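Local coordinates for autophagy protein 5 (Saccharomyces cerevisiae, PDB 2DYO) that takes part in autophagic vesicle formation and cytoplasm-to-vacuole transport, and is also required for mitophagy and for selective degradation of the nucleus, at residues His149-Lys152 with Gln153-Phe156. Sequence-based numbering, arbitrary orientation.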
ATOM      1  N   HIS A 149      -9.714   1.884 -11.123  1.00 25.81           N
ATOM      2  CA  HIS A 149     -11.062   2.002 -10.577  1.00 27.30           C
ATOM      3  C   HIS A 149     -10.997   2.727  -9.226  1.00 28.01           C
ATOM      4  O   HIS A 149     -11.951   3.397  -8.816  1.00 28.87           O
ATOM      5  CB  HIS A 149     -11.696   0.616 -10.407  1.00 30.05           C
ATOM      6  CG  HIS A 149     -13.150   0.662 -10.058  1.00 31.89           C
ATOM      7  ND1 HIS A 149     -14.111   1.101 -10.941  1.00 34.04           N
ATOM      8  CD2 HIS A 149     -13.801   0.367  -8.908  1.00 34.07           C
ATOM      9  CE1 HIS A 149     -15.294   1.076 -10.351  1.00 35.37           C
ATOM     10  NE2 HIS A 149     -15.133   0.635  -9.116  1.00 36.98           N
ATOM     11  N   GLN A 150      -9.867   2.585  -8.538  1.00 26.42           N
ATOM     12  CA  GLN A 150      -9.660   3.264  -7.261  1.00 26.18           C
ATOM     13  C   GLN A 150      -9.601   4.766  -7.551  1.00 24.31           C
ATOM     14  O   GLN A 150     -10.247   5.569  -6.879  1.00 23.32           O
ATOM     15  CB  GLN A 150      -8.334   2.838  -6.615  1.00 28.03           C
ATOM     16  CG  GLN A 150      -8.324   1.479  -5.920  1.00 30.01           C
ATOM     17  CD  GLN A 150      -9.283   1.409  -4.747  1.00 30.61           C
ATOM     18  OE1 GLN A 150     -10.489   1.226  -4.924  1.00 30.23           O
ATOM     19  NE2 GLN A 150      -8.752   1.568  -3.539  1.00 29.57           N
ATOM     20  N   TRP A 151      -8.822   5.137  -8.563  1.00 21.86           N
ATOM     21  CA  TRP A 151      -8.685   6.544  -8.910  1.00 23.17           C
ATOM     22  C   TRP A 151      -9.955   7.166  -9.452  1.00 23.92           C
ATOM     23  O   TRP A 151     -10.179   8.359  -9.302  1.00 22.19           O
ATOM     24  CB  TRP A 151      -7.529   6.759  -9.888  1.00 19.67           C
ATOM     25  CG  TRP A 151      -6.217   6.944  -9.190  1.00 19.96           C
ATOM     26  CD1 TRP A 151      -5.250   6.000  -8.987  1.00 19.95           C
ATOM     27  CD2 TRP A 151      -5.756   8.138  -8.548  1.00 21.80           C
ATOM     28  NE1 TRP A 151      -4.213   6.534  -8.255  1.00 20.95           N
ATOM     29  CE2 TRP A 151      -4.501   7.844  -7.971  1.00 21.48           C
ATOM     30  CE3 TRP A 151      -6.284   9.432  -8.403  1.00 21.98           C
ATOM     31  CZ2 TRP A 151      -3.762   8.798  -7.257  1.00 20.41           C
ATOM     32  CZ3 TRP A 151      -5.547  10.381  -7.693  1.00 21.36           C
ATOM     33  CH2 TRP A 151      -4.301  10.055  -7.131  1.00 20.92           C
ATOM     34  N   LYS A 152     -10.792   6.352 -10.093  1.00 24.27           N
ATOM     35  CA  LYS A 152     -12.052   6.865 -10.619  1.00 24.82           C
ATOM     36  C   LYS A 152     -12.947   7.276  -9.443  1.00 25.19           C
ATOM     37  O   LYS A 152     -13.607   8.315  -9.475  1.00 24.13           O
ATOM     38  CB  LYS A 152     -12.737   5.803 -11.478  1.00 28.22           C
ATOM     39  CG  LYS A 152     -13.920   6.319 -12.270  1.00 34.33           C
ATOM     40  CD  LYS A 152     -14.564   5.201 -13.109  1.00 38.64           C
ATOM     41  CE  LYS A 152     -15.818   5.703 -13.824  1.00 40.67           C
ATOM     42  NZ  LYS A 152     -16.470   4.608 -14.598  1.00 44.05           N
ATOM     43  N   GLN A 153     -12.963   6.459  -8.394  1.00 24.33           N
ATOM     44  CA  GLN A 153     -13.761   6.775  -7.211  1.00 26.18           C
ATOM     45  C   GLN A 153     -13.184   8.033  -6.551  1.00 25.91           C
ATOM     46  O   GLN A 153     -13.914   8.931  -6.134  1.00 26.33           O
ATOM     47  CB  GLN A 153     -13.710   5.631  -6.194  1.00 28.42           C
ATOM     48  CG  GLN A 153     -14.289   4.316  -6.657  1.00 33.73           C
ATOM     49  CD  GLN A 153     -14.002   3.190  -5.673  1.00 37.60           C
ATOM     50  OE1 GLN A 153     -14.473   3.206  -4.530  1.00 40.13           O
ATOM     51  NE2 GLN A 153     -13.214   2.207  -6.112  1.00 37.15           N
ATOM     52  N   VAL A 154     -11.859   8.074  -6.450  1.00 24.58           N
ATOM     53  CA  VAL A 154     -11.173   9.211  -5.845  1.00 23.18           C
ATOM     54  C   VAL A 154     -11.519  10.506  -6.575  1.00 25.34           C
ATOM     55  O   VAL A 154     -11.860  11.500  -5.946  1.00 24.17           O
ATOM     56  CB  VAL A 154      -9.636   9.003  -5.844  1.00 21.76           C
ATOM     57  CG1 VAL A 154      -8.924  10.289  -5.469  1.00 19.58           C
ATOM     58  CG2 VAL A 154      -9.274   7.902  -4.856  1.00 17.56           C
ATOM     59  N   CYS A 155     -11.452  10.488  -7.904  1.00 24.85           N
ATOM     60  CA  CYS A 155     -11.772  11.678  -8.690  1.00 27.32           C
ATOM     61  C   CYS A 155     -13.170  12.176  -8.330  1.00 26.86           C
ATOM     62  O   CYS A 155     -13.379  13.369  -8.086  1.00 25.93           O
ATOM     63  CB  CYS A 155     -11.697  11.360 -10.189  1.00 30.26           C
ATOM     64  SG  CYS A 155     -12.023  12.753 -11.303  1.00 32.87           S
ATOM     65  N   PHE A 156     -14.119  11.247  -8.284  1.00 26.75           N
ATOM     66  CA  PHE A 156     -15.500  11.562  -7.944  1.00 28.23           C
ATOM     67  C   PHE A 156     -15.627  12.129  -6.531  1.00 27.07           C
ATOM     68  O   PHE A 156     -16.370  13.081  -6.301  1.00 27.66           O
ATOM     69  CB  PHE A 156     -16.372  10.315  -8.059  1.00 32.25           C
ATOM     70  CG  PHE A 156     -17.812  10.562  -7.735  1.00 36.99           C
ATOM     71  CD1 PHE A 156     -18.604  11.337  -8.577  1.00 39.53           C
ATOM     72  CD2 PHE A 156     -18.373  10.056  -6.567  1.00 39.00           C
ATOM     73  CE1 PHE A 156     -19.932  11.608  -8.261  1.00 42.06           C
ATOM     74  CE2 PHE A 156     -19.705  10.321  -6.240  1.00 42.03           C
ATOM     75  CZ  PHE A 156     -20.486  11.100  -7.090  1.00 41.54           C
TER
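Q153 runs its extended side chain back along its own helix, NE2 coming near both the imidazole of H149 and the amide of Q150. The pair H149 and Q153 illustrates how a glutamine can join backbone and side chain in gripping one carbonyl. H149 O receives the ordinary helical bond from Q153 N and a second one from Q153 NE2, 3.2 Å away and bent to 151° at the hydrogen. The two donors reach the oxygen from opposite faces of its carbonyl plane, neither on a lone pair, while the oxygen itself lies close to the plane of the Q153 amide. With chi1 at -63°, Q153 CG stands beside the backbone N, which turns the chain toward H149 and brings CG within 3.3 Å of H149 O. NE2 also comes within 3.4 Å of H149 CD2, the imidazole and amide planes being 47° apart. A bend at chi2 swings Q150 OE1 toward Q153 NE2, 3.1 Å away, with the two amide planes steeply inclined to each other.

The buried side of the helix mixes aromatic and aliphatic packing with a few polar groups that have partners: W151 NE1 donates to F276 O, and Q150 NE2 makes a weak hydrogen bond to D277 OD1. V154 CG1 lies alongside the six-membered ring of W151, 4.0 Å from CE3, and V154 CG2 rests 3.2 Å from Q150 O, the acceptor for V154 N. K152 is the lysine that becomes joined to ATG12 by an isopeptide bond, a link absent here.

All this belongs to helix 142-159 of the alpha-helical bundle region. W151 meets W147 and F176 edge-to-face, while C155 packs on helices 163-166 and 185-195, and V154 touches P204, just ahead of strand 205-208, and F279, which precedes strand 280-286.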